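BDI_3064 protein (Parabacteroides distasonis ATCC 8503, PDB 5Z06) hydrolyses linear beta-1,2-glucan and beta-1,2-glucooligosaccharides of four or more glucose units, releasing sophorose from the non-reducing end. Local coordinates at residues P5-N13 with Y173-P181; A100-A110 with K153-T164. All coordinates share one frame; numbering follows the deposited sequence.

Contact 1 (P5-N13 with Y173-P181). With CA (calcium ion), chain C.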
loop_
_atom_site.group_PDB
_atom_site.type_symbol
_atom_site.label_atom_id
_atom_site.label_comp_id
_atom_site.label_asym_id
_atom_site.label_seq_id
_atom_site.Cartn_x
_atom_site.Cartn_y
_atom_site.Cartn_z
ATOM N N PRO A 5 -8.867 11.074 -13.030
ATOM C CA PRO A 5 -9.999 10.677 -12.212
ATOM C C PRO A 5 -10.177 9.148 -12.179
ATOM O O PRO A 5 -10.038 8.450 -13.195
ATOM C CB PRO A 5 -11.177 11.391 -12.883
ATOM C CG PRO A 5 -10.770 11.525 -14.320
ATOM C CD PRO A 5 -9.275 11.520 -14.380
ATOM N N TYR A 6 -10.469 8.644 -10.998
ATOM C CA TYR A 6 -10.952 7.273 -10.865
ATOM C C TYR A 6 -12.438 7.168 -11.232
ATOM O O TYR A 6 -13.185 8.157 -11.235
ATOM C CB TYR A 6 -10.756 6.786 -9.440
ATOM C CG TYR A 6 -9.312 6.522 -9.108
ATOM C CD1 TYR A 6 -8.693 5.356 -9.533
ATOM C CD2 TYR A 6 -8.566 7.433 -8.363
ATOM C CE1 TYR A 6 -7.376 5.096 -9.224
ATOM C CE2 TYR A 6 -7.248 7.177 -8.036
ATOM C CZ TYR A 6 -6.655 6.008 -8.478
ATOM O OH TYR A 6 -5.346 5.750 -8.187
ATOM N N ASP A 7 -12.859 5.964 -11.557
ATOM C CA ASP A 7 -14.264 5.646 -11.455
ATOM C C ASP A 7 -14.526 5.279 -10.002
ATOM O O ASP A 7 -13.705 4.604 -9.368
ATOM C CB ASP A 7 -14.605 4.511 -12.386
ATOM C CG ASP A 7 -14.283 4.836 -13.808
ATOM O OD1 ASP A 7 -14.588 5.971 -14.244
ATOM O OD2 ASP A 7 -13.729 3.949 -14.479
ATOM N N TYR A 8 -15.648 5.756 -9.476
ATOM C CA TYR A 8 -16.094 5.393 -8.136
ATOM C C TYR A 8 -16.803 4.039 -8.212
ATOM O O TYR A 8 -17.996 3.928 -8.570
ATOM C CB TYR A 8 -16.997 6.470 -7.620
ATOM C CG TYR A 8 -17.327 6.371 -6.172
ATOM C CD1 TYR A 8 -16.556 7.027 -5.225
ATOM C CD2 TYR A 8 -18.447 5.674 -5.739
ATOM C CE1 TYR A 8 -16.888 6.980 -3.891
ATOM C CE2 TYR A 8 -18.773 5.616 -4.398
ATOM C CZ TYR A 8 -17.991 6.266 -3.484
ATOM O OH TYR A 8 -18.316 6.221 -2.156
ATOM N N VAL A 9 -16.029 3.004 -7.895
ATOM C CA VAL A 9 -16.418 1.614 -8.092
ATOM C C VAL A 9 -16.856 1.020 -6.764
ATOM O O VAL A 9 -16.153 1.146 -5.784
ATOM C CB VAL A 9 -15.228 0.816 -8.663
ATOM C CG1 VAL A 9 -15.524 -0.675 -8.767
ATOM C CG2 VAL A 9 -14.847 1.365 -10.027
ATOM N N PHE A 10 -18.010 0.363 -6.745
ATOM C CA PHE A 10 -18.450 -0.402 -5.587
ATOM C C PHE A 10 -17.939 -1.834 -5.641
ATOM O O PHE A 10 -17.663 -2.435 -4.615
ATOM C CB PHE A 10 -19.967 -0.412 -5.507
ATOM C CG PHE A 10 -20.545 0.930 -5.265
ATOM C CD1 PHE A 10 -20.612 1.436 -3.982
ATOM C CD2 PHE A 10 -21.005 1.707 -6.325
ATOM C CE1 PHE A 10 -21.139 2.693 -3.743
ATOM C CE2 PHE A 10 -21.546 2.967 -6.090
ATOM C CZ PHE A 10 -21.617 3.458 -4.802
ATOM N N PHE A 11 -17.868 -2.400 -6.839
ATOM C CA PHE A 11 -17.280 -3.703 -7.001
ATOM C C PHE A 11 -16.792 -3.907 -8.412
ATOM O O PHE A 11 -17.539 -3.686 -9.362
ATOM C CB PHE A 11 -18.303 -4.777 -6.680
ATOM C CG PHE A 11 -17.750 -6.150 -6.782
ATOM C CD1 PHE A 11 -17.062 -6.697 -5.719
ATOM C CD2 PHE A 11 -17.892 -6.887 -7.945
ATOM C CE1 PHE A 11 -16.532 -7.958 -5.802
ATOM C CE2 PHE A 11 -17.353 -8.158 -8.035
ATOM C CZ PHE A 11 -16.675 -8.698 -6.964
ATOM N N GLU A 12 -15.547 -4.327 -8.542
ATOM C CA GLU A 12 -15.025 -4.855 -9.790
ATOM C C GLU A 12 -14.672 -6.328 -9.626
ATOM O O GLU A 12 -15.119 -7.173 -10.400
ATOM C CB GLU A 12 -13.794 -4.081 -10.201
ATOM C CG GLU A 12 -13.182 -4.576 -11.497
ATOM C CD GLU A 12 -12.196 -3.583 -12.056
ATOM O OE1 GLU A 12 -11.152 -3.353 -11.409
ATOM O OE2 GLU A 12 -12.494 -3.021 -13.126
ATOM N N ASN A 13 -13.844 -6.614 -8.632
ATOM C CA ASN A 13 -13.362 -7.968 -8.336
ATOM C C ASN A 13 -13.014 -8.039 -6.869
ATOM O O ASN A 13 -12.561 -7.065 -6.290
ATOM C CB ASN A 13 -12.104 -8.292 -9.165
ATOM C CG ASN A 13 -12.429 -8.732 -10.581
ATOM O OD1 ASN A 13 -13.314 -9.552 -10.789
ATOM N ND2 ASN A 13 -11.705 -8.204 -11.560
ATOM N N TYR A 173 -25.983 -12.833 -10.194
ATOM C CA TYR A 173 -24.640 -12.391 -10.018
ATOM C C TYR A 173 -24.543 -10.924 -10.381
ATOM O O TYR A 173 -25.141 -10.476 -11.350
ATOM C CB TYR A 173 -23.709 -13.217 -10.869
ATOM C CG TYR A 173 -23.859 -14.680 -10.613
ATOM C CD1 TYR A 173 -23.155 -15.299 -9.590
ATOM C CD2 TYR A 173 -24.723 -15.456 -11.379
ATOM C CE1 TYR A 173 -23.287 -16.659 -9.354
ATOM C CE2 TYR A 173 -24.858 -16.815 -11.147
ATOM C CZ TYR A 173 -24.138 -17.407 -10.140
ATOM O OH TYR A 173 -24.278 -18.740 -9.895
ATOM N N LEU A 174 -23.792 -10.187 -9.569
ATOM C CA LEU A 174 -23.572 -8.764 -9.757
ATOM C C LEU A 174 -22.082 -8.567 -9.904
ATOM O O LEU A 174 -21.294 -9.066 -9.098
ATOM C CB LEU A 174 -24.079 -7.982 -8.565
ATOM C CG LEU A 174 -25.489 -8.353 -8.116
ATOM C CD1 LEU A 174 -25.798 -7.560 -6.858
ATOM C CD2 LEU A 174 -26.522 -8.070 -9.199
ATOM N N ASP A 175 -21.710 -7.865 -10.959
ATOM C CA ASP A 175 -20.353 -7.515 -11.221
ATOM C C ASP A 175 -20.284 -6.059 -11.707
ATOM O O ASP A 175 -21.281 -5.480 -12.148
ATOM C CB ASP A 175 -19.788 -8.473 -12.277
ATOM C CG ASP A 175 -18.299 -8.619 -12.189
ATOM O OD1 ASP A 175 -17.686 -8.032 -11.284
ATOM O OD2 ASP A 175 -17.711 -9.327 -13.023
ATOM N N ASP A 176 -19.100 -5.478 -11.601
ATOM C CA ASP A 176 -18.804 -4.163 -12.154
ATOM C C ASP A 176 -19.800 -3.093 -11.757
ATOM O O ASP A 176 -20.326 -2.354 -12.592
ATOM C CB ASP A 176 -18.635 -4.299 -13.637
ATOM C CG ASP A 176 -17.637 -5.354 -13.962
ATOM O OD1 ASP A 176 -16.538 -5.308 -13.372
ATOM O OD2 ASP A 176 -17.959 -6.254 -14.745
ATOM N N ILE A 177 -20.025 -3.041 -10.450
ATOM C CA ILE A 177 -20.928 -2.107 -9.827
ATOM C C ILE A 177 -20.111 -0.854 -9.634
ATOM O O ILE A 177 -19.122 -0.833 -8.884
ATOM C CB ILE A 177 -21.430 -2.602 -8.479
ATOM C CG1 ILE A 177 -21.982 -4.026 -8.612
ATOM C CG2 ILE A 177 -22.487 -1.651 -7.953
ATOM C CD1 ILE A 177 -22.332 -4.685 -7.317
ATOM N N GLU A 178 -20.510 0.188 -10.343
ATOM C CA GLU A 178 -19.730 1.404 -10.400
ATOM C C GLU A 178 -20.564 2.588 -10.856
ATOM O O GLU A 178 -21.598 2.428 -11.542
ATOM C CB GLU A 178 -18.546 1.222 -11.358
ATOM C CG GLU A 178 -18.936 0.877 -12.779
ATOM C CD GLU A 178 -17.749 0.521 -13.649
ATOM O OE1 GLU A 178 -16.583 0.786 -13.266
ATOM O OE2 GLU A 178 -17.991 -0.022 -14.737
ATOM N N LEU A 179 -20.090 3.768 -10.474
ATOM C CA LEU A 179 -20.625 5.008 -10.970
ATOM C C LEU A 179 -19.835 5.389 -12.206
ATOM O O LEU A 179 -18.605 5.317 -12.198
ATOM C CB LEU A 179 -20.538 6.090 -9.910
ATOM C CG LEU A 179 -21.228 5.805 -8.589
ATOM C CD1 LEU A 179 -21.202 7.043 -7.723
ATOM C CD2 LEU A 179 -22.649 5.325 -8.796
ATOM N N LEU A 180 -20.549 5.765 -13.264
ATOM C CA LEU A 180 -19.958 6.157 -14.541
ATOM C C LEU A 180 -20.548 7.487 -14.973
ATOM O O LEU A 180 -21.647 7.839 -14.544
ATOM C CB LEU A 180 -20.257 5.131 -15.622
ATOM C CG LEU A 180 -19.577 3.773 -15.505
ATOM C CD1 LEU A 180 -20.105 2.810 -16.560
ATOM C CD2 LEU A 180 -18.069 3.903 -15.654
ATOM N N PRO A 181 -19.822 8.229 -15.825
ATOM C CA PRO A 181 -20.369 9.491 -16.287
ATOM C C PRO A 181 -21.435 9.247 -17.354
ATOM O O PRO A 181 -21.460 8.182 -17.958
ATOM C CB PRO A 181 -19.146 10.221 -16.847
ATOM C CG PRO A 181 -18.213 9.144 -17.238
ATOM C CD PRO A 181 -18.455 7.998 -16.321
HETATM CA CA CA C . -15.454 -8.921 -11.810
HETATM O O HOH W 1 -16.889 7.066 -13.343
#
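E12 and D175 meet at a calcium ion: E12 O binds it at 2.3 Å, the D175 carboxylate grips it with both oxygens, and N13 OD1 binds at 2.5 Å. T49 and N52 complete the site. D175 brings its carboxylate to the metal by turning CG anti to the backbone N (chi1 -154°), while D176 N donates to D175 OD1 from above the carboxylate plane. Between the backbones, L179 N gives Y8 O an almost straight bond (177°). I177 O takes two donors, F10 N and F11 N, the latter on a lone pair in the carbonyl plane; here a beta bulge shifts the register between V9 and F11. A water donates to both D7 OD1 and L179 O. D7 and E178 bring carboxylates within 4.4 Å (OD2 to OE1), but D7 is held by R82, R238 and the Y264 hydroxyl, and E178 by K218. L179 fills the apolar side: its CD1 lies 3.7 Å from Y8 CD2, and its CD2 meets the F10 ring in plane at the edge, 3.8 Å from CE2. I177 CG2 packs against F10 CB. Strand 169-180 also pairs with strands 53-59 and 86-93, and F10, I177 and L179 rest on strand 155-161 of the facing sheet.

Contact 2 (A100-A110 with K153-T164); sequences AALPNIAIRYA and KKLAAVALRPGT
N104, A106 and R108 form the hydrogen-bonded pairs of an antiparallel ladder with R161, A159 and A157. A106 N donates to A159 O at 2.9 Å, and A159 N returns a bond to A106 O. At one end R108 O receives A157 N on a lone pair (3.1 Å) and A156 N weakly, the mark of a classic beta bulge. At the other, T164 N runs straight to A100 O (178°), with T164 OG1 adding a weak bond. G163 CA lies 3.1 Å from L102 O, and a side chain on G163 would clash with that oxygen. Among the apolar contacts, the I105 and V158 side chains cross at a slant, CD1 of I105 3.6 Å from CG1 of V158, and I105 CB lies alongside L160 CD2. The CD2 branch of L155 reaches both I107 CG2 and, at 3.9 Å, Y109 CE1. On the other face, R108 starts extended and bends at chi3 (54°), which lays its guanidinium beside the methyls of A156 and A157, NH1 3.5 Å from A156 CB, while NE forms a salt bridge with E69. A leucine at R108 would probably leave E69 without this charged mate and the two alanine methyls less covered. Strands 104-109 and 155-161 are inner neighbours in a five-stranded sheet, between strands 118-119 and 65-71; I105 and V158 pack on L87 of strand 86-93, across the sandwich.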
loop_
_atom_site.group_PDB
_atom_site.type_symbol
_atom_site.label_atom_id
_atom_site.label_comp_id
_atom_site.label_asym_id
_atom_site.label_seq_id
_atom_site.Cartn_x
_atom_site.Cartn_y
_atom_site.Cartn_z
ATOM N N ALA A 100 -40.114 -9.103 -11.555
ATOM C CA ALA A 100 -40.523 -8.439 -10.304
ATOM C C ALA A 100 -39.889 -9.016 -9.022
ATOM O O ALA A 100 -39.908 -8.365 -7.985
ATOM C CB ALA A 100 -42.043 -8.466 -10.174
ATOM N N ALA A 101 -39.394 -10.252 -9.087
ATOM C CA ALA A 101 -38.749 -10.912 -7.942
ATOM C C ALA A 101 -37.295 -10.450 -7.771
ATOM O O ALA A 101 -36.708 -10.642 -6.700
ATOM C CB ALA A 101 -38.796 -12.421 -8.106
ATOM N N LEU A 102 -36.742 -9.843 -8.828
ATOM C CA LEU A 102 -35.452 -9.156 -8.777
ATOM C C LEU A 102 -35.434 -8.124 -7.672
ATOM O O LEU A 102 -36.501 -7.648 -7.256
ATOM C CB LEU A 102 -35.126 -8.446 -10.084
ATOM C CG LEU A 102 -34.847 -9.289 -11.316
ATOM C CD1 LEU A 102 -34.831 -8.363 -12.517
ATOM C CD2 LEU A 102 -33.520 -10.020 -11.167
ATOM N N PRO A 103 -34.222 -7.768 -7.197
ATOM C CA PRO A 103 -34.164 -6.897 -6.033
ATOM C C PRO A 103 -34.582 -5.453 -6.302
ATOM O O PRO A 103 -34.566 -4.986 -7.435
ATOM C CB PRO A 103 -32.690 -6.970 -5.618
ATOM C CG PRO A 103 -32.146 -8.181 -6.291
ATOM C CD PRO A 103 -32.881 -8.253 -7.571
ATOM N N ASN A 104 -35.003 -4.781 -5.249
ATOM C CA ASN A 104 -35.027 -3.340 -5.242
ATOM C C ASN A 104 -33.626 -2.863 -4.873
ATOM O O ASN A 104 -32.881 -3.542 -4.162
ATOM C CB ASN A 104 -36.052 -2.791 -4.248
ATOM C CG ASN A 104 -37.490 -3.149 -4.620
ATOM O OD1 ASN A 104 -37.800 -3.466 -5.772
ATOM N ND2 ASN A 104 -38.368 -3.112 -3.632
ATOM N N ILE A 105 -33.287 -1.686 -5.372
ATOM C CA ILE A 105 -31.945 -1.183 -5.305
ATOM C C ILE A 105 -31.986 0.284 -4.946
ATOM O O ILE A 105 -32.827 1.022 -5.438
ATOM C CB ILE A 105 -31.163 -1.430 -6.618
ATOM C CG1 ILE A 105 -29.773 -0.806 -6.543
ATOM C CG2 ILE A 105 -31.907 -0.903 -7.834
ATOM C CD1 ILE A 105 -28.838 -1.380 -7.591
ATOM N N ALA A 106 -31.041 0.670 -4.103
ATOM C CA ALA A 106 -30.936 1.982 -3.531
ATOM C C ALA A 106 -29.467 2.255 -3.286
ATOM O O ALA A 106 -28.597 1.404 -3.532
ATOM C CB ALA A 106 -31.705 2.062 -2.229
ATOM N N ILE A 107 -29.178 3.465 -2.842
ATOM C CA ILE A 107 -27.821 3.816 -2.471
ATOM C C ILE A 107 -27.895 4.209 -1.015
ATOM O O ILE A 107 -28.777 4.969 -0.628
ATOM C CB ILE A 107 -27.241 4.894 -3.402
ATOM C CG1 ILE A 107 -26.966 4.245 -4.763
ATOM C CG2 ILE A 107 -25.954 5.481 -2.817
ATOM C CD1 ILE A 107 -26.593 5.185 -5.893
ATOM N N ARG A 108 -27.013 3.625 -0.211
ATOM C CA ARG A 108 -26.914 3.976 1.173
ATOM C C ARG A 108 -25.898 5.088 1.288
ATOM O O ARG A 108 -24.786 4.959 0.763
ATOM C CB ARG A 108 -26.475 2.800 2.041
ATOM C CG ARG A 108 -26.506 3.160 3.525
ATOM C CD ARG A 108 -26.129 2.045 4.490
ATOM N NE ARG A 108 -24.835 1.452 4.196
ATOM C CZ ARG A 108 -23.639 2.013 4.393
ATOM N NH1 ARG A 108 -23.497 3.253 4.859
ATOM N NH2 ARG A 108 -22.557 1.326 4.079
ATOM N N TYR A 109 -26.287 6.155 1.995
ATOM C CA TYR A 109 -25.410 7.276 2.268
ATOM C C TYR A 109 -24.462 6.924 3.388
ATOM O O TYR A 109 -24.708 5.968 4.138
ATOM C CB TYR A 109 -26.195 8.549 2.634
ATOM C CG TYR A 109 -27.012 9.113 1.489
ATOM C CD1 TYR A 109 -26.394 9.757 0.413
ATOM C CD2 TYR A 109 -28.411 9.010 1.477
ATOM C CE1 TYR A 109 -27.140 10.288 -0.632
ATOM C CE2 TYR A 109 -29.156 9.530 0.439
ATOM C CZ TYR A 109 -28.515 10.169 -0.601
ATOM O OH TYR A 109 -29.247 10.675 -1.621
ATOM N N ALA A 110 -23.388 7.698 3.506
ATOM C CA ALA A 110 -22.421 7.531 4.604
ATOM C C ALA A 110 -23.056 7.639 6.001
ATOM O O ALA A 110 -22.585 7.000 6.946
ATOM C CB ALA A 110 -21.281 8.532 4.463
ATOM N N LYS A 153 -18.211 10.507 -2.029
ATOM C CA LYS A 153 -17.908 9.607 -0.929
ATOM C C LYS A 153 -19.023 9.431 0.075
ATOM O O LYS A 153 -18.946 8.529 0.911
ATOM C CB LYS A 153 -16.647 10.061 -0.202
ATOM C CG LYS A 153 -15.448 9.895 -1.094
ATOM C CD LYS A 153 -14.159 10.058 -0.338
ATOM C CE LYS A 153 -13.024 9.927 -1.327
ATOM N NZ LYS A 153 -11.773 10.166 -0.600
ATOM N N LYS A 154 -20.048 10.279 0.005
ATOM C CA LYS A 154 -21.285 10.021 0.751
ATOM C C LYS A 154 -22.137 8.882 0.154
ATOM O O LYS A 154 -23.090 8.426 0.788
ATOM C CB LYS A 154 -22.078 11.320 0.914
ATOM C CG LYS A 154 -21.408 12.240 1.929
ATOM C CD LYS A 154 -21.977 13.641 1.940
ATOM C CE LYS A 154 -21.507 14.365 3.201
ATOM N NZ LYS A 154 -21.648 15.838 3.081
ATOM N N LEU A 155 -21.808 8.448 -1.058
ATOM C CA LEU A 155 -22.464 7.303 -1.672
ATOM C C LEU A 155 -21.701 6.074 -1.194
ATOM O O LEU A 155 -20.778 5.579 -1.864
ATOM C CB LEU A 155 -22.463 7.442 -3.200
ATOM C CG LEU A 155 -23.042 8.774 -3.754
ATOM C CD1 LEU A 155 -23.079 8.729 -5.273
ATOM C CD2 LEU A 155 -24.430 9.104 -3.200
ATOM N N ALA A 156 -22.070 5.625 0.001
ATOM C CA ALA A 156 -21.304 4.609 0.729
ATOM C C ALA A 156 -21.514 3.212 0.156
ATOM O O ALA A 156 -20.574 2.425 0.106
ATOM C CB ALA A 156 -21.642 4.624 2.212
ATOM N N ALA A 157 -22.736 2.896 -0.257
ATOM C CA ALA A 157 -23.029 1.543 -0.683
ATOM C C ALA A 157 -24.189 1.491 -1.628
ATOM O O ALA A 157 -25.053 2.353 -1.592
ATOM C CB ALA A 157 -23.299 0.655 0.525
ATOM N N VAL A 158 -24.170 0.481 -2.491
ATOM C CA VAL A 158 -25.317 0.086 -3.266
ATOM C C VAL A 158 -26.087 -0.915 -2.409
ATOM O O VAL A 158 -25.550 -1.964 -2.059
ATOM C CB VAL A 158 -24.888 -0.545 -4.586
ATOM C CG1 VAL A 158 -26.076 -1.141 -5.319
ATOM C CG2 VAL A 158 -24.221 0.509 -5.440
ATOM N N ALA A 159 -27.336 -0.566 -2.080
ATOM C CA ALA A 159 -28.196 -1.358 -1.219
ATOM C C ALA A 159 -29.180 -2.172 -2.037
ATOM O O ALA A 159 -29.676 -1.720 -3.077
ATOM C CB ALA A 159 -28.949 -0.453 -0.264
ATOM N N LEU A 160 -29.459 -3.384 -1.556
ATOM C CA LEU A 160 -30.369 -4.286 -2.239
ATOM C C LEU A 160 -31.361 -4.835 -1.259
ATOM O O LEU A 160 -31.017 -5.146 -0.115
ATOM C CB LEU A 160 -29.620 -5.415 -2.921
ATOM C CG LEU A 160 -28.646 -4.937 -3.988
ATOM C CD1 LEU A 160 -27.598 -5.999 -4.275
ATOM C CD2 LEU A 160 -29.377 -4.540 -5.260
ATOM N N ARG A 161 -32.602 -4.919 -1.726
ATOM C CA ARG A 161 -33.719 -5.362 -0.925
ATOM C C ARG A 161 -34.594 -6.262 -1.772
ATOM O O ARG A 161 -34.468 -6.266 -3.000
ATOM C CB ARG A 161 -34.526 -4.159 -0.426
ATOM C CG ARG A 161 -34.121 -3.661 0.942
ATOM C CD ARG A 161 -35.313 -3.131 1.757
ATOM N NE ARG A 161 -34.877 -2.707 3.084
ATOM C CZ ARG A 161 -34.507 -3.529 4.074
ATOM N NH1 ARG A 161 -34.534 -4.864 3.929
ATOM N NH2 ARG A 161 -34.103 -3.012 5.236
ATOM N N PRO A 162 -35.486 -7.027 -1.120
ATOM C CA PRO A 162 -36.374 -7.911 -1.864
ATOM C C PRO A 162 -37.201 -7.171 -2.919
ATOM O O PRO A 162 -37.565 -5.997 -2.739
ATOM C CB PRO A 162 -37.318 -8.460 -0.774
ATOM C CG PRO A 162 -36.600 -8.283 0.498
ATOM C CD PRO A 162 -35.838 -7.011 0.314
ATOM N N GLY A 163 -37.465 -7.856 -4.019
ATOM C CA GLY A 163 -38.557 -7.487 -4.887
ATOM C C GLY A 163 -39.780 -8.182 -4.330
ATOM O O GLY A 163 -39.987 -8.229 -3.109
ATOM N N THR A 164 -40.575 -8.748 -5.240
ATOM C CA THR A 164 -41.744 -9.527 -4.872
ATOM C C THR A 164 -41.312 -10.636 -3.933
ATOM O O THR A 164 -40.434 -11.423 -4.258
ATOM C CB THR A 164 -42.405 -10.177 -6.108
ATOM O OG1 THR A 164 -42.583 -9.195 -7.134
ATOM C CG2 THR A 164 -43.746 -10.781 -5.749
#

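Contact 1 and contact 2 lie in two antiparallel sheets that face each other as a beta sandwich, their centres about 14 Å apart. Contact 2 is nested along the chain within the loop that contact 1 closes, and strand 155-161 is followed directly by strand 169-180, so the chain passes from one sheet to the other. The sheets meet through L174 on L160 and L179 on L155, whose CD1 atoms are 3.5 Å apart in both pairs; Y8 OH probably hydrogen-bonds to L155 O. The N-terminal segment is thus tied into the sandwich beside the calcium, well before the first helix of the chain, 284-297.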